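Long-range contacts in plu4264 (Photorhabdus luminescens subsp. laumondii, PDB 4MV2), which is a metal-binding cupin of unknown function that holds a nickel ion in its beta barrel and assembles as a dimer: residues H52-L57 with W106-S111; G35-I40 with F102-W107; S47-H52 with D87-V92. One frame throughout, in Å; residues are numbered along the deposited sequence. Where two conformers were deposited one is given.

From the N terminus, strand 35-41 comes first. Interaction 2 pairs its residues 35-40 with 102-107 of the last strand and so closes the longest loop of the three. Interaction 3 lies wholly within that loop and joins the segment 47-52 to 87-92. Interaction 1 starts at His52, which it shares with interaction 3, and runs on to 106-111, so these two contacts cross along the chain. Interactions 1 and 2 lie on either side of strand 100-107 in one sheet, and Glu56 is hydrogen-bonded to Thr104 between them. Interaction 3 ties the loop 47-52 to strand 90-94 of the other sheet. The nickel joins interactions 1 and 3.

Interaction 1 (H52-L57 with W106-S111); sequences HNEYEL and WWDKES. With NI (nickel (II) ion), chain C.
Glu56 has CG anti to its backbone N (chi1 -171°) and runs on extended, which carries the carboxylate to the nickel of this cupin barrel. His52 takes the crowded position, CG between the backbone N and the carbonyl carbon (chi1 40°), and turns its ring to the same ion. The metal bonds of His52 NE2 and Glu56 OE1 to NI are both 2.1 Å. On the far side of the ring, His52 ND1 donates to Glu54 O, close to the ring plane, at 3.0 Å. Together with the metal bond at NE2, this bond holds the rotation of the ring. The second carboxylate oxygen, Glu56 OE2, accepts from metal-bound water 1 and is hydrogen-bonded to Thr104. His50, His90, water 1 and water 2 complete the site.

The backbones pair as antiparallel strands. Tyr55 and Trp107 form a hydrogen-bonded pair. Tyr55 N reaches Trp107 O at 2.9 Å, nearly along the C=O axis but with a bent N-H angle of 131°. The return bond from Trp107 N to Tyr55 O is straighter. Both side chains leave the sheet on the face away from the nickel. The Trp107 indole lies under Tyr55 CB, which sits 3.5 Å from the centroid of the five-membered ring. The Tyr55 ring itself is nearly parallel to the indole but slid aside, so the two barely overlap. Leu57 CB meets the indole at its edge. The second subunit covers this side: its Phe34 and Phe115 pack edge-to-face with Trp107, and its Asn31 O is hydrogen-bonded to Trp107 NE1.

Beyond the strand, Asp108 is the N-cap of helix 109-121, and with Ser111 it forms a capping box. Asp108 OD1 accepts from Ser111 N at 2.9 Å, and Ser111 OG accepts from Asp108 N at 2.9 Å.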
# COMPACT_ATOMS: atom_id res chain seq x y z
N HIS A 52 11.34 -14.67 6.01
CA HIS A 52 12.46 -13.83 5.59
C HIS A 52 12.83 -12.78 6.62
O HIS A 52 12.01 -12.40 7.46
CB HIS A 52 12.14 -13.14 4.26
CG HIS A 52 10.72 -12.65 4.15
ND1 HIS A 52 10.25 -11.57 4.88
CD2 HIS A 52 9.67 -13.08 3.40
CE1 HIS A 52 8.97 -11.38 4.59
NE2 HIS A 52 8.60 -12.28 3.69
N ASN A 53 14.08 -12.31 6.52
CA ASN A 53 14.61 -11.20 7.32
C ASN A 53 13.89 -9.88 7.05
O ASN A 53 13.84 -9.02 7.92
CB ASN A 53 16.12 -10.96 7.04
CG ASN A 53 17.01 -12.12 7.44
OD1 ASN A 53 18.15 -12.20 6.95
ND2 ASN A 53 16.54 -13.00 8.33
N GLU A 54 13.38 -9.69 5.83
CA GLU A 54 12.82 -8.41 5.46
C GLU A 54 11.52 -8.15 6.24
O GLU A 54 10.77 -9.10 6.53
CB GLU A 54 12.45 -8.38 3.96
CG GLU A 54 13.60 -8.23 2.97
CD GLU A 54 14.24 -9.54 2.58
OE1 GLU A 54 13.81 -10.59 3.10
OE2 GLU A 54 15.17 -9.50 1.75
N TYR A 55 11.28 -6.88 6.60
CA TYR A 55 10.01 -6.41 7.14
C TYR A 55 8.96 -6.46 6.06
O TYR A 55 9.27 -6.29 4.89
CB TYR A 55 10.12 -4.95 7.60
CG TYR A 55 11.08 -4.76 8.76
CD1 TYR A 55 12.43 -4.56 8.56
CD2 TYR A 55 10.61 -4.82 10.06
CE1 TYR A 55 13.30 -4.43 9.66
CE2 TYR A 55 11.44 -4.68 11.14
CZ TYR A 55 12.79 -4.48 10.94
OH TYR A 55 13.63 -4.35 12.03
N GLU A 56 7.71 -6.69 6.45
CA GLU A 56 6.61 -6.79 5.49
C GLU A 56 5.31 -6.42 6.18
O GLU A 56 5.10 -6.72 7.35
CB GLU A 56 6.57 -8.20 4.90
CG GLU A 56 5.58 -8.35 3.72
CD GLU A 56 5.70 -9.66 3.00
OE1 GLU A 56 6.36 -10.59 3.53
OE2 GLU A 56 5.11 -9.79 1.93
N LEU A 57 4.46 -5.71 5.41
CA LEU A 57 3.10 -5.20 5.75
C LEU A 57 2.12 -5.71 4.68
O LEU A 57 2.42 -5.59 3.51
CB LEU A 57 3.05 -3.63 5.71
CG LEU A 57 1.70 -2.96 5.98
CD1 LEU A 57 1.40 -3.22 7.49
CD2 LEU A 57 1.81 -1.51 5.65
N TRP A 106 7.32 -4.42 1.46
CA TRP A 106 8.43 -5.02 2.20
C TRP A 106 9.64 -4.10 2.14
O TRP A 106 9.80 -3.32 1.21
CB TRP A 106 8.75 -6.42 1.66
CG TRP A 106 9.26 -6.49 0.27
CD1 TRP A 106 10.56 -6.44 -0.12
CD2 TRP A 106 8.50 -6.67 -0.93
NE1 TRP A 106 10.65 -6.55 -1.46
CE2 TRP A 106 9.41 -6.72 -1.99
CE3 TRP A 106 7.14 -6.82 -1.20
CZ2 TRP A 106 9.01 -6.88 -3.30
CZ3 TRP A 106 6.75 -6.98 -2.50
CH2 TRP A 106 7.69 -7.01 -3.54
N TRP A 107 10.49 -4.19 3.15
CA TRP A 107 11.62 -3.26 3.28
C TRP A 107 12.63 -3.84 4.24
O TRP A 107 12.32 -4.71 5.05
CB TRP A 107 11.17 -1.85 3.73
CG TRP A 107 10.61 -1.80 5.12
CD1 TRP A 107 11.28 -1.43 6.26
CD2 TRP A 107 9.26 -2.13 5.54
NE1 TRP A 107 10.45 -1.51 7.34
CE2 TRP A 107 9.20 -1.93 6.93
CE3 TRP A 107 8.11 -2.60 4.87
CZ2 TRP A 107 8.05 -2.18 7.68
CZ3 TRP A 107 6.96 -2.82 5.62
CH2 TRP A 107 6.95 -2.64 7.00
N ASP A 108 13.84 -3.30 4.16
CA ASP A 108 14.91 -3.68 5.07
C ASP A 108 15.98 -2.62 5.03
O ASP A 108 15.84 -1.58 4.41
CB ASP A 108 15.43 -5.09 4.78
CG ASP A 108 16.10 -5.26 3.43
OD1 ASP A 108 16.10 -4.38 2.58
OD2 ASP A 108 16.67 -6.37 3.23
N LYS A 109 17.05 -2.87 5.77
CA LYS A 109 18.19 -1.93 5.79
C LYS A 109 18.73 -1.71 4.40
O LYS A 109 18.97 -0.56 4.00
CB LYS A 109 19.29 -2.48 6.68
CG LYS A 109 18.95 -2.38 8.15
CD LYS A 109 20.01 -3.05 9.05
CE LYS A 109 19.95 -4.57 8.97
NZ LYS A 109 21.12 -5.19 9.66
N GLU A 110 18.90 -2.78 3.64
CA GLU A 110 19.42 -2.68 2.28
C GLU A 110 18.54 -1.78 1.40
O GLU A 110 19.03 -0.90 0.71
CB GLU A 110 19.55 -4.07 1.63
CG GLU A 110 19.99 -4.05 0.15
CD GLU A 110 20.11 -5.45 -0.48
OE1 GLU A 110 19.11 -6.20 -0.54
OE2 GLU A 110 21.22 -5.80 -0.92
N SER A 111 17.24 -2.02 1.40
CA SER A 111 16.36 -1.28 0.50
C SER A 111 16.33 0.21 0.87
O SER A 111 16.25 1.06 0.01
CB SER A 111 14.96 -1.90 0.47
OG SER A 111 14.26 -1.76 1.70
NI NI C . 6.68 -12.55 2.77
O HOH W 1 4.87 -12.48 1.75
O HOH W 2 7.36 -11.55 0.97

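Interaction 2 (G35-I40 with F102-W107); sequences GGAWCI and FYTIWW
Three aromatic rings of 102-107 lie against the backbone or a small residue of 35-40. The Tyr103 ring has Ala37 O over its centre on one face, while Trp38 CE3 and Ile105 CG1 stand at its edge. The Trp106 indole has Gly35 C over its centre and Gly36 N nearer the rim of the same face. Trp106 CZ3 comes to 3.4 Å from Gly36 C. The indole lies flat against the backbone of Gly35 and Gly36, which have no side chains. The Phe102 ring carries Cys39 CB on one face, 3.7 Å from the ring centroid. Cys39 SG, beside the backbone N, stands oblique to this ring and also meets Thr104 CG2 at 3.9 Å. Phe102 and Trp106 both hold CG between the backbone N and the carbonyl carbon (chi1 67° and 66°), and this swings the rings over the neighbouring strand.

The strands are antiparallel, their axes 4.7 Å apart. Gly35 with Trp106, Ala37 with Thr104 and Cys39 with Phe102 are hydrogen-bonded pairs, each with two backbone bonds. Cys39 N to Phe102 O is the shortest, at 2.8 Å, and lies nearly along the C=O axis.

Trp38, Tyr103 and Ile105 are on one face of the sheet. The second subunit packs there, with its Val60 on Trp38, its Leu81 on Tyr103 and its Ile105 on Ile105. The other face, with Thr104, looks toward the nickel, and Thr104 OG1 is hydrogen-bonded to Glu56. Strand 35-41 also pairs with strand 19-23, and strand 100-107 with strand 55-62, so this contact lies in the middle of the six-stranded sheet.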
# COMPACT_ATOMS: atom_id res chain seq x y z
N GLY A 35 9.78 -2.28 -1.46
CA GLY A 35 9.22 -2.95 -2.60
C GLY A 35 7.74 -3.19 -2.32
O GLY A 35 7.27 -3.06 -1.20
N GLY A 36 7.00 -3.56 -3.36
CA GLY A 36 5.57 -3.81 -3.19
C GLY A 36 4.99 -4.70 -4.26
O GLY A 36 5.58 -4.90 -5.30
N ALA A 37 3.81 -5.21 -3.98
CA ALA A 37 3.06 -5.95 -4.99
C ALA A 37 1.59 -6.00 -4.65
O ALA A 37 1.21 -6.17 -3.51
CB ALA A 37 3.58 -7.35 -5.14
N TRP A 38 0.78 -5.89 -5.69
CA TRP A 38 -0.65 -6.21 -5.59
C TRP A 38 -0.78 -7.73 -5.81
O TRP A 38 -0.35 -8.24 -6.84
CB TRP A 38 -1.47 -5.48 -6.66
CG TRP A 38 -2.97 -5.60 -6.51
CD1 TRP A 38 -3.73 -6.75 -6.57
CD2 TRP A 38 -3.88 -4.54 -6.29
NE1 TRP A 38 -5.05 -6.44 -6.41
CE2 TRP A 38 -5.17 -5.09 -6.22
CE3 TRP A 38 -3.73 -3.15 -6.14
CZ2 TRP A 38 -6.30 -4.32 -6.03
CZ3 TRP A 38 -4.83 -2.39 -5.94
CH2 TRP A 38 -6.12 -2.96 -5.90
N CYS A 39 -1.41 -8.42 -4.86
CA CYS A 39 -1.50 -9.87 -4.88
C CYS A 39 -2.95 -10.32 -4.82
O CYS A 39 -3.77 -9.76 -4.11
CB CYS A 39 -0.79 -10.42 -3.65
SG CYS A 39 0.98 -10.04 -3.59
N ILE A 40 -3.22 -11.38 -5.56
CA ILE A 40 -4.52 -12.03 -5.56
C ILE A 40 -4.35 -13.49 -5.29
O ILE A 40 -3.61 -14.21 -6.00
CB ILE A 40 -5.31 -11.87 -6.89
CG1 ILE A 40 -5.46 -10.41 -7.28
CG2 ILE A 40 -6.68 -12.53 -6.72
CD1 ILE A 40 -6.07 -10.22 -8.68
N PHE A 102 -4.77 -8.29 -1.76
CA PHE A 102 -4.03 -7.52 -0.75
C PHE A 102 -2.82 -6.90 -1.41
O PHE A 102 -2.36 -7.39 -2.44
CB PHE A 102 -3.64 -8.41 0.46
CG PHE A 102 -2.64 -9.48 0.17
CD1 PHE A 102 -3.03 -10.69 -0.38
CD2 PHE A 102 -1.31 -9.33 0.53
CE1 PHE A 102 -2.11 -11.69 -0.59
CE2 PHE A 102 -0.42 -10.31 0.30
CZ PHE A 102 -0.83 -11.50 -0.25
N TYR A 103 -2.30 -5.83 -0.82
CA TYR A 103 -1.06 -5.22 -1.24
C TYR A 103 -0.02 -5.53 -0.19
O TYR A 103 -0.28 -5.39 0.99
CB TYR A 103 -1.22 -3.68 -1.44
CG TYR A 103 -0.24 -3.15 -2.45
CD1 TYR A 103 -0.56 -3.11 -3.78
CD2 TYR A 103 1.05 -2.77 -2.10
CE1 TYR A 103 0.36 -2.72 -4.77
CE2 TYR A 103 1.97 -2.38 -3.05
CZ TYR A 103 1.64 -2.39 -4.39
OH TYR A 103 2.59 -2.03 -5.29
N THR A 104 1.14 -5.97 -0.62
CA THR A 104 2.26 -6.18 0.30
C THR A 104 3.33 -5.13 0.03
O THR A 104 3.61 -4.78 -1.10
CB THR A 104 2.85 -7.58 0.25
OG1 THR A 104 3.94 -7.59 1.15
CG2 THR A 104 3.29 -8.00 -1.13
N ILE A 105 3.89 -4.61 1.11
CA ILE A 105 5.02 -3.71 1.09
C ILE A 105 6.09 -4.33 1.97
O ILE A 105 5.83 -4.69 3.09
CB ILE A 105 4.64 -2.30 1.60
CG1 ILE A 105 3.56 -1.69 0.70
CG2 ILE A 105 5.88 -1.42 1.68
CD1 ILE A 105 3.02 -0.39 1.20
N TRP A 106 7.32 -4.42 1.46
CA TRP A 106 8.43 -5.02 2.20
C TRP A 106 9.64 -4.10 2.14
O TRP A 106 9.80 -3.32 1.21
CB TRP A 106 8.75 -6.42 1.66
CG TRP A 106 9.26 -6.49 0.27
CD1 TRP A 106 10.56 -6.44 -0.12
CD2 TRP A 106 8.50 -6.67 -0.93
NE1 TRP A 106 10.65 -6.55 -1.46
CE2 TRP A 106 9.41 -6.72 -1.99
CE3 TRP A 106 7.14 -6.82 -1.20
CZ2 TRP A 106 9.01 -6.88 -3.30
CZ3 TRP A 106 6.75 -6.98 -2.50
CH2 TRP A 106 7.69 -7.01 -3.54
N TRP A 107 10.49 -4.19 3.15
CA TRP A 107 11.62 -3.26 3.28
C TRP A 107 12.63 -3.84 4.24
O TRP A 107 12.32 -4.71 5.05
CB TRP A 107 11.17 -1.85 3.73
CG TRP A 107 10.61 -1.80 5.12
CD1 TRP A 107 11.28 -1.43 6.26
CD2 TRP A 107 9.26 -2.13 5.54
NE1 TRP A 107 10.45 -1.51 7.34
CE2 TRP A 107 9.20 -1.93 6.93
CE3 TRP A 107 8.11 -2.60 4.87
CZ2 TRP A 107 8.05 -2.18 7.68
CZ3 TRP A 107 6.96 -2.82 5.62
CH2 TRP A 107 6.95 -2.64 7.00

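Interaction 3 (S47-H52 with D87-V92); sequences SFRHSH and DSEHHV. With NI (nickel (II) ion), chain C.
His90 is buried, and its CB turns away from segment 47-52, but chi1 of 49° sets CG between the backbone N and the carbonyl carbon and brings the ring back. His90 CG lies 3.7 Å from His50 O. His90 ND1 donates to Ser88 O at 2.8 Å, nearly in the ring plane, and with the metal bond at NE2 this sets the rotation of the ring. CE1 approaches His52 NE2, which stands at the ring edge. His50 CD2 lies over one face of the ring, with His90 CD2 among the atoms near it. At the tip, His90 NE2 binds NI at 2.2 Å. The edge of His50 is directed at the face of His90 in an offset edge-to-face pair, with planes 65° apart. His50 NE2 binds the same ion at 2.1 Å.

The backbones run antiparallel. His50 and His90 form a single bridge of two hydrogen bonds, so the loop is fixed right where it supplies a ligand. At one end Ser47 N donates to Val92 O, and Ser47 OG accepts from Val92 N at 2.9 Å. At the other, Asp87 N donates to His52 O.

Away from the metal, the extended Arg49 chain lays its guanidinium face over Glu89 CB and CG. Its salt bridge to Glu89 OE1 is long and rests on charge alone, as no N-H points at the oxygen. Ser51 OG donates to Glu89 OE2 at 3.0 Å, from well above the carboxylate plane. Water 3 links His91 ND1 to Arg49 NE, the latter weakly.

Three histidines from two segments, with Glu56 and two waters, make up the six-coordinate nickel site, the three-His, one-Glu arrangement characteristic of cupins.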
# COMPACT_ATOMS: atom_id res chain seq x y z
N SER A 47 -1.58 -19.47 -0.72
CA SER A 47 -0.26 -19.05 -1.24
C SER A 47 0.89 -19.85 -0.64
O SER A 47 0.70 -20.63 0.27
CB SER A 47 -0.04 -17.56 -1.05
OG SER A 47 0.10 -17.25 0.33
N PHE A 48 2.10 -19.63 -1.16
CA PHE A 48 3.29 -20.40 -0.79
C PHE A 48 3.89 -19.92 0.52
O PHE A 48 4.16 -18.78 0.68
CB PHE A 48 4.33 -20.26 -1.91
CG PHE A 48 5.63 -20.89 -1.61
CD1 PHE A 48 5.82 -22.23 -1.88
CD2 PHE A 48 6.70 -20.15 -1.07
CE1 PHE A 48 7.06 -22.84 -1.62
CE2 PHE A 48 7.93 -20.76 -0.80
CZ PHE A 48 8.10 -22.09 -1.08
N ARG A 49 4.11 -20.83 1.45
CA ARG A 49 4.58 -20.44 2.79
C ARG A 49 6.06 -20.10 2.75
O ARG A 49 6.88 -20.87 2.20
CB ARG A 49 4.25 -21.58 3.77
CG ARG A 49 4.64 -21.30 5.23
CD ARG A 49 4.08 -22.40 6.14
NE ARG A 49 4.47 -22.30 7.57
CZ ARG A 49 5.50 -22.95 8.15
NH1 ARG A 49 6.30 -23.76 7.45
NH2 ARG A 49 5.74 -22.79 9.45
N HIS A 50 6.44 -18.93 3.29
CA HIS A 50 7.87 -18.63 3.39
C HIS A 50 8.14 -17.77 4.59
O HIS A 50 7.22 -17.34 5.30
CB HIS A 50 8.37 -17.95 2.11
CG HIS A 50 7.97 -16.50 1.93
ND1 HIS A 50 8.52 -15.71 0.94
CD2 HIS A 50 7.13 -15.69 2.62
CE1 HIS A 50 8.00 -14.50 0.99
NE2 HIS A 50 7.16 -14.45 2.01
N SER A 51 9.41 -17.45 4.77
CA SER A 51 9.84 -16.55 5.83
C SER A 51 11.07 -15.80 5.37
O SER A 51 11.74 -16.21 4.42
CB SER A 51 10.16 -17.33 7.11
OG SER A 51 11.33 -18.12 6.97
N HIS A 52 11.34 -14.67 6.01
CA HIS A 52 12.46 -13.83 5.59
C HIS A 52 12.83 -12.78 6.62
O HIS A 52 12.01 -12.40 7.46
CB HIS A 52 12.14 -13.14 4.26
CG HIS A 52 10.72 -12.65 4.15
ND1 HIS A 52 10.25 -11.57 4.88
CD2 HIS A 52 9.67 -13.08 3.40
CE1 HIS A 52 8.97 -11.38 4.59
NE2 HIS A 52 8.60 -12.28 3.69
N ASP A 87 11.14 -13.07 10.09
CA ASP A 87 11.44 -14.50 10.08
C ASP A 87 10.29 -15.41 10.43
O ASP A 87 10.49 -16.58 10.63
CB ASP A 87 12.60 -14.80 11.03
CG ASP A 87 13.88 -14.10 10.65
OD1 ASP A 87 14.20 -14.01 9.44
OD2 ASP A 87 14.58 -13.63 11.57
N SER A 88 9.08 -14.88 10.47
CA SER A 88 7.92 -15.75 10.70
C SER A 88 7.54 -16.42 9.40
O SER A 88 7.65 -15.81 8.33
CB SER A 88 6.74 -14.93 11.20
OG SER A 88 6.24 -14.03 10.20
N GLU A 89 7.06 -17.66 9.49
CA GLU A 89 6.48 -18.36 8.36
C GLU A 89 5.07 -17.85 8.13
O GLU A 89 4.27 -17.77 9.06
CB GLU A 89 6.45 -19.86 8.59
CG GLU A 89 7.82 -20.49 8.82
CD GLU A 89 8.69 -20.60 7.54
OE1 GLU A 89 8.12 -20.67 6.42
OE2 GLU A 89 9.94 -20.66 7.68
N HIS A 90 4.77 -17.51 6.90
CA HIS A 90 3.48 -16.93 6.60
C HIS A 90 3.00 -17.36 5.28
O HIS A 90 3.80 -17.53 4.35
CB HIS A 90 3.50 -15.38 6.65
CG HIS A 90 4.63 -14.72 5.89
ND1 HIS A 90 5.93 -14.72 6.34
CD2 HIS A 90 4.62 -13.98 4.75
CE1 HIS A 90 6.69 -14.05 5.48
NE2 HIS A 90 5.92 -13.57 4.52
N HIS A 91 1.69 -17.56 5.21
CA HIS A 91 0.97 -17.69 3.94
C HIS A 91 -0.52 -17.30 4.10
O HIS A 91 -1.01 -17.01 5.21
CB HIS A 91 1.14 -19.11 3.34
CG HIS A 91 0.37 -20.21 4.01
ND1 HIS A 91 0.78 -20.82 5.19
CD2 HIS A 91 -0.75 -20.86 3.62
CE1 HIS A 91 -0.05 -21.80 5.48
NE2 HIS A 91 -1.01 -21.83 4.56
N VAL A 92 -1.21 -17.27 2.96
CA VAL A 92 -2.57 -16.77 2.86
C VAL A 92 -3.47 -17.90 2.38
O VAL A 92 -3.14 -18.59 1.43
CB VAL A 92 -2.63 -15.60 1.88
CG1 VAL A 92 -4.02 -15.00 1.84
CG2 VAL A 92 -1.61 -14.52 2.30
NI NI C . 6.68 -12.55 2.77
O HOH W 3 2.27 -19.96 7.48
O HOH W 4 13.87 -16.22 7.69
O HOH W 5 9.15 -13.59 7.45
O HOH W 1 4.87 -12.48 1.75
O HOH W 2 7.36 -11.55 0.97